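PDB 4EMY: aminotransferase class I and II from Anaerococcus prevotii, which probably acts as a pyridoxal-5'-phosphate-dependent aminotransferase of class I, working as a homodimer that transfers amino groups between amino acids and keto acids. Local coordinates for residues R36-D50 against R388-L402. Numbering follows the deposited sequence.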
loop_
_atom_site.group_PDB
_atom_site.type_symbol
_atom_site.label_atom_id
_atom_site.label_comp_id
_atom_site.label_asym_id
_atom_site.label_seq_id
_atom_site.Cartn_x
_atom_site.Cartn_y
_atom_site.Cartn_z
ATOM N N ARG A 36 -13.901 22.231 -23.223
ATOM C CA ARG A 36 -12.585 21.696 -23.632
ATOM C C ARG A 36 -11.569 22.662 -24.265
ATOM O O ARG A 36 -10.523 22.936 -23.656
ATOM C CB ARG A 36 -12.786 20.503 -24.570
ATOM C CG ARG A 36 -12.605 19.141 -23.929
ATOM C CD ARG A 36 -12.991 18.006 -24.875
ATOM N NE ARG A 36 -12.820 18.327 -26.299
ATOM C CZ ARG A 36 -11.649 18.439 -26.934
ATOM N NH1 ARG A 36 -10.501 18.274 -26.277
ATOM N NH2 ARG A 36 -11.625 18.730 -28.232
ATOM N N GLU A 37 -11.869 23.154 -25.474
ATOM C CA GLU A 37 -10.913 23.953 -26.260
ATOM C C GLU A 37 -10.614 25.310 -25.647
ATOM O O GLU A 37 -9.501 25.821 -25.778
ATOM C CB GLU A 37 -11.336 24.113 -27.727
ATOM C CG GLU A 37 -12.827 23.989 -27.998
ATOM C CD GLU A 37 -13.302 22.543 -27.987
ATOM O OE1 GLU A 37 -12.500 21.659 -28.370
ATOM O OE2 GLU A 37 -14.466 22.287 -27.592
ATOM N N ALA A 38 -11.600 25.881 -24.968
ATOM C CA ALA A 38 -11.424 27.163 -24.303
ATOM C C ALA A 38 -10.404 27.106 -23.156
ATOM O O ALA A 38 -9.850 28.129 -22.760
ATOM C CB ALA A 38 -12.767 27.673 -23.807
ATOM N N VAL A 39 -10.148 25.905 -22.643
ATOM C CA VAL A 39 -9.341 25.732 -21.434
ATOM C C VAL A 39 -8.000 25.047 -21.713
ATOM O O VAL A 39 -7.906 24.179 -22.583
ATOM C CB VAL A 39 -10.106 24.922 -20.364
ATOM C CG1 VAL A 39 -9.464 25.096 -18.995
ATOM C CG2 VAL A 39 -11.575 25.331 -20.317
ATOM N N ILE A 40 -6.968 25.448 -20.975
ATOM C CA ILE A 40 -5.662 24.802 -21.047
ATOM C C ILE A 40 -5.326 24.181 -19.683
ATOM O O ILE A 40 -4.791 24.847 -18.789
ATOM C CB ILE A 40 -4.568 25.782 -21.541
ATOM C CG1 ILE A 40 -4.868 26.220 -22.978
ATOM C CG2 ILE A 40 -3.183 25.146 -21.466
ATOM C CD1 ILE A 40 -4.065 27.409 -23.458
ATOM N N ASN A 41 -5.661 22.899 -19.534
ATOM C CA ASN A 41 -5.492 22.177 -18.273
ATOM C C ASN A 41 -4.101 21.553 -18.141
ATOM O O ASN A 41 -3.879 20.410 -18.555
ATOM C CB ASN A 41 -6.579 21.105 -18.140
ATOM C CG ASN A 41 -6.596 20.430 -16.776
ATOM O OD1 ASN A 41 -5.857 20.794 -15.852
ATOM N ND2 ASN A 41 -7.460 19.433 -16.645
ATOM N N ALA A 42 -3.179 22.308 -17.549
ATOM C CA ALA A 42 -1.785 21.903 -17.459
ATOM C C ALA A 42 -1.354 21.716 -16.002
ATOM O O ALA A 42 -0.276 22.158 -15.595
ATOM C CB ALA A 42 -0.914 22.932 -18.154
ATOM N N ALA A 43 -2.196 21.030 -15.234
ATOM C CA ALA A 43 -2.048 20.951 -13.781
ATOM C C ALA A 43 -1.376 19.671 -13.275
ATOM O O ALA A 43 -0.336 19.738 -12.611
ATOM C CB ALA A 43 -3.399 21.145 -13.107
ATOM N N LEU A 44 -1.963 18.516 -13.592
ATOM C CA LEU A 44 -1.532 17.242 -13.001
ATOM C C LEU A 44 -0.765 16.317 -13.945
ATOM O O LEU A 44 -0.947 16.347 -15.162
ATOM C CB LEU A 44 -2.723 16.495 -12.389
ATOM C CG LEU A 44 -3.557 17.180 -11.302
ATOM C CD1 LEU A 44 -4.627 16.223 -10.801
ATOM C CD2 LEU A 44 -2.700 17.674 -10.149
ATOM N N GLY A 45 0.085 15.482 -13.349
ATOM C CA GLY A 45 0.954 14.572 -14.084
ATOM C C GLY A 45 0.297 13.283 -14.544
ATOM O O GLY A 45 0.581 12.203 -14.024
ATOM N N THR A 46 -0.581 13.390 -15.528
ATOM C CA THR A 46 -1.120 12.204 -16.172
ATOM C C THR A 46 -1.088 12.418 -17.667
ATOM O O THR A 46 -1.514 13.461 -18.157
ATOM C CB THR A 46 -2.548 11.898 -15.702
ATOM O OG1 THR A 46 -2.555 11.798 -14.274
ATOM C CG2 THR A 46 -3.014 10.586 -16.266
ATOM N N LEU A 47 -0.555 11.440 -18.387
ATOM C CA LEU A 47 -0.516 11.516 -19.834
ATOM C C LEU A 47 -1.926 11.452 -20.397
ATOM O O LEU A 47 -2.609 10.430 -20.290
ATOM C CB LEU A 47 0.363 10.414 -20.429
ATOM C CG LEU A 47 1.880 10.615 -20.377
ATOM C CD1 LEU A 47 2.597 9.337 -20.785
ATOM C CD2 LEU A 47 2.340 11.788 -21.234
ATOM N N LEU A 48 -2.358 12.580 -20.958
ATOM C CA LEU A 48 -3.639 12.682 -21.634
ATOM C C LEU A 48 -3.373 12.846 -23.115
ATOM O O LEU A 48 -2.351 13.421 -23.502
ATOM C CB LEU A 48 -4.446 13.879 -21.109
ATOM C CG LEU A 48 -4.529 14.160 -19.600
ATOM C CD1 LEU A 48 -5.317 15.430 -19.322
ATOM C CD2 LEU A 48 -5.125 12.989 -18.834
ATOM N N ASP A 49 -4.276 12.327 -23.944
ATOM C CA ASP A 49 -4.196 12.529 -25.389
ATOM C C ASP A 49 -4.697 13.920 -25.738
ATOM O O ASP A 49 -5.133 14.665 -24.854
ATOM C CB ASP A 49 -4.978 11.453 -26.156
ATOM C CG ASP A 49 -6.464 11.387 -25.770
ATOM O OD1 ASP A 49 -7.075 10.327 -26.028
ATOM O OD2 ASP A 49 -7.029 12.370 -25.228
ATOM N N ASP A 50 -4.649 14.259 -27.024
ATOM C CA ASP A 50 -5.043 15.586 -27.500
ATOM C C ASP A 50 -6.484 15.977 -27.149
ATOM O O ASP A 50 -6.825 17.156 -27.181
ATOM C CB ASP A 50 -4.791 15.714 -29.011
ATOM C CG ASP A 50 -3.307 15.902 -29.349
ATOM O OD1 ASP A 50 -2.450 15.319 -28.650
ATOM O OD2 ASP A 50 -2.991 16.634 -30.318
ATOM N N ARG A 388 4.878 25.196 -12.575
ATOM C CA ARG A 388 5.036 23.877 -13.160
ATOM C C ARG A 388 3.956 23.630 -14.210
ATOM O O ARG A 388 2.761 23.636 -13.904
ATOM C CB ARG A 388 4.996 22.800 -12.081
ATOM C CG ARG A 388 5.470 21.447 -12.569
ATOM C CD ARG A 388 5.168 20.359 -11.561
ATOM N NE ARG A 388 3.742 20.064 -11.476
ATOM C CZ ARG A 388 3.230 19.050 -10.786
ATOM N NH1 ARG A 388 4.023 18.221 -10.127
ATOM N NH2 ARG A 388 1.922 18.858 -10.768
ATOM N N VAL A 389 4.397 23.411 -15.443
ATOM C CA VAL A 389 3.501 23.233 -16.580
ATOM C C VAL A 389 3.440 21.753 -16.917
ATOM O O VAL A 389 4.429 21.179 -17.378
ATOM C CB VAL A 389 3.996 24.030 -17.807
ATOM C CG1 VAL A 389 3.017 23.909 -18.962
ATOM C CG2 VAL A 389 4.202 25.490 -17.441
ATOM N N ALA A 390 2.285 21.138 -16.678
ATOM C CA ALA A 390 2.127 19.705 -16.905
ATOM C C ALA A 390 1.972 19.429 -18.384
ATOM O O ALA A 390 0.875 19.173 -18.888
ATOM C CB ALA A 390 0.949 19.152 -16.117
ATOM N N ILE A 391 3.097 19.473 -19.078
ATOM C CA ILE A 391 3.108 19.370 -20.521
ATOM C C ILE A 391 2.539 18.031 -21.021
ATOM O O ILE A 391 2.178 17.897 -22.185
ATOM C CB ILE A 391 4.518 19.678 -21.065
ATOM C CG1 ILE A 391 4.418 20.265 -22.464
ATOM C CG2 ILE A 391 5.444 18.468 -21.004
ATOM C CD1 ILE A 391 5.706 20.898 -22.931
ATOM N N CYS A 392 2.437 17.064 -20.115
ATOM C CA CYS A 392 1.849 15.756 -20.395
ATOM C C CYS A 392 0.338 15.825 -20.599
ATOM O O CYS A 392 -0.252 14.943 -21.221
ATOM C CB CYS A 392 2.142 14.816 -19.232
ATOM S SG CYS A 392 1.524 15.443 -17.658
ATOM N N GLY A 393 -0.287 16.866 -20.061
ATOM C CA GLY A 393 -1.737 17.008 -20.141
ATOM C C GLY A 393 -2.258 17.755 -21.361
ATOM O O GLY A 393 -3.354 17.467 -21.847
ATOM N N VAL A 394 -1.480 18.718 -21.854
ATOM C CA VAL A 394 -1.953 19.606 -22.914
ATOM C C VAL A 394 -1.406 19.203 -24.284
ATOM O O VAL A 394 -0.265 18.754 -24.401
ATOM C CB VAL A 394 -1.709 21.104 -22.586
ATOM C CG1 VAL A 394 -1.642 21.309 -21.085
ATOM C CG2 VAL A 394 -0.435 21.626 -23.218
ATOM N N GLY A 395 -2.248 19.353 -25.306
ATOM C CA GLY A 395 -1.917 18.948 -26.668
ATOM C C GLY A 395 -1.049 19.947 -27.409
ATOM O O GLY A 395 -1.148 21.158 -27.195
ATOM N N GLU A 396 -0.207 19.415 -28.291
ATOM C CA GLU A 396 0.741 20.178 -29.105
ATOM C C GLU A 396 0.234 21.554 -29.569
ATOM O O GLU A 396 0.877 22.569 -29.305
ATOM C CB GLU A 396 1.166 19.321 -30.307
ATOM C CG GLU A 396 2.496 19.689 -30.938
ATOM C CD GLU A 396 3.163 18.505 -31.617
ATOM O OE1 GLU A 396 3.805 17.699 -30.912
ATOM O OE2 GLU A 396 3.055 18.385 -32.855
ATOM N N GLU A 397 -0.920 21.584 -30.235
ATOM C CA GLU A 397 -1.437 22.814 -30.850
ATOM C C GLU A 397 -1.775 23.945 -29.860
ATOM O O GLU A 397 -1.820 25.113 -30.241
ATOM C CB GLU A 397 -2.618 22.517 -31.795
ATOM C CG GLU A 397 -3.931 22.146 -31.117
ATOM C CD GLU A 397 -4.115 20.643 -30.892
ATOM O OE1 GLU A 397 -3.155 19.941 -30.469
ATOM O OE2 GLU A 397 -5.251 20.162 -31.127
ATOM N N LYS A 398 -1.990 23.599 -28.594
ATOM C CA LYS A 398 -2.288 24.601 -27.573
ATOM C C LYS A 398 -1.049 25.189 -26.894
ATOM O O LYS A 398 -1.136 26.243 -26.265
ATOM C CB LYS A 398 -3.222 24.032 -26.508
ATOM C CG LYS A 398 -4.674 23.915 -26.931
ATOM C CD LYS A 398 -5.513 23.504 -25.732
ATOM C CE LYS A 398 -6.888 22.999 -26.135
ATOM N NZ LYS A 398 -7.539 22.309 -24.985
ATOM N N ILE A 399 0.094 24.517 -27.022
ATOM C CA ILE A 399 1.321 24.932 -26.325
ATOM C C ILE A 399 1.741 26.377 -26.648
ATOM O O ILE A 399 2.055 27.138 -25.729
ATOM C CB ILE A 399 2.512 23.968 -26.575
ATOM C CG1 ILE A 399 2.085 22.495 -26.463
ATOM C CG2 ILE A 399 3.667 24.284 -25.632
ATOM C CD1 ILE A 399 2.368 21.836 -25.133
ATOM N N PRO A 400 1.740 26.766 -27.944
ATOM C CA PRO A 400 2.128 28.146 -28.269
ATOM C C PRO A 400 1.328 29.202 -27.498
ATOM O O PRO A 400 1.930 30.086 -26.891
ATOM C CB PRO A 400 1.853 28.241 -29.771
ATOM C CG PRO A 400 2.021 26.844 -30.259
ATOM C CD PRO A 400 1.446 25.992 -29.167
ATOM N N LYS A 401 -0.002 29.098 -27.507
ATOM C CA LYS A 401 -0.849 30.004 -26.726
ATOM C C LYS A 401 -0.436 29.964 -25.256
ATOM O O LYS A 401 -0.168 31.008 -24.660
ATOM C CB LYS A 401 -2.340 29.667 -26.904
ATOM C CG LYS A 401 -3.290 30.376 -25.937
ATOM C CD LYS A 401 -4.635 30.759 -26.570
ATOM C CE LYS A 401 -5.463 29.571 -27.079
ATOM N NZ LYS A 401 -6.000 28.659 -26.020
ATOM N N LEU A 402 -0.360 28.753 -24.700
ATOM C CA LEU A 402 0.045 28.533 -23.314
ATOM C C LEU A 402 1.385 29.188 -23.000
ATOM O O LEU A 402 1.579 29.706 -21.900
ATOM C CB LEU A 402 0.095 27.030 -22.991
ATOM C CG LEU A 402 0.851 26.478 -21.766
ATOM C CD1 LEU A 402 0.326 26.995 -20.434
ATOM C CD2 LEU A 402 0.803 24.961 -21.780
#
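Lys398, close to helix 399-411, places its ammonium among backbone carbonyls of 36-50. Its NZ donates to Val39 O at 3.1 Å, almost head-on to the carbonyl (C=O...N angle 173°), and more weakly to Arg36 O. With CG anti to the carbonyl carbon (chi1 -76°) and the chain extended beyond it, the methylenes run past Ile40 in the opposite sense, CD lying 3.9 Å from Ile40 CG1. A methionine in its place would probably leave Val39 O, and the weakly held Arg36 O, without their ammonium donor. Ile40 also sends CG2 against Leu402 CD2, 4.0 Å away, while Ala42 CB packs on Val394 CG1.

Further along, the two segments are joined through backbone groups. Ala390 N, at the centre of an inverse gamma turn, donates a hydrogen bond to Ala42 O at 3.0 Å, and Leu48 N binds Cys392 O. Between these bonds Cys392 points into the bend of 44-47: SG lies 3.7 Å from Gly45 CA, and CB meets Leu47 CD2. Arg388, its chain bent at chi3 (71°), gives NH2 to Ala43 O in the carbonyl plane at 3.0 Å. Its NH1 binds Asn190, a cofactor-binding residue, and Phe358 offers a cation-pi contact, so this guanidinium links the 36-50 segment to the pyridoxal phosphate site.

The N-terminal segment thus packs on the C-terminal part of the chain, consistent with the small domain of fold-type I aminotransferases. Strand 40-41 pairs in parallel with strand 378-379, helix 19-34 packs against Val39, Asn41 and Leu44, and Arg335 of helix 315-345 binds Leu48 O and Ile391 O, while strand 386-389 lies between strands 359-362 and 381-382.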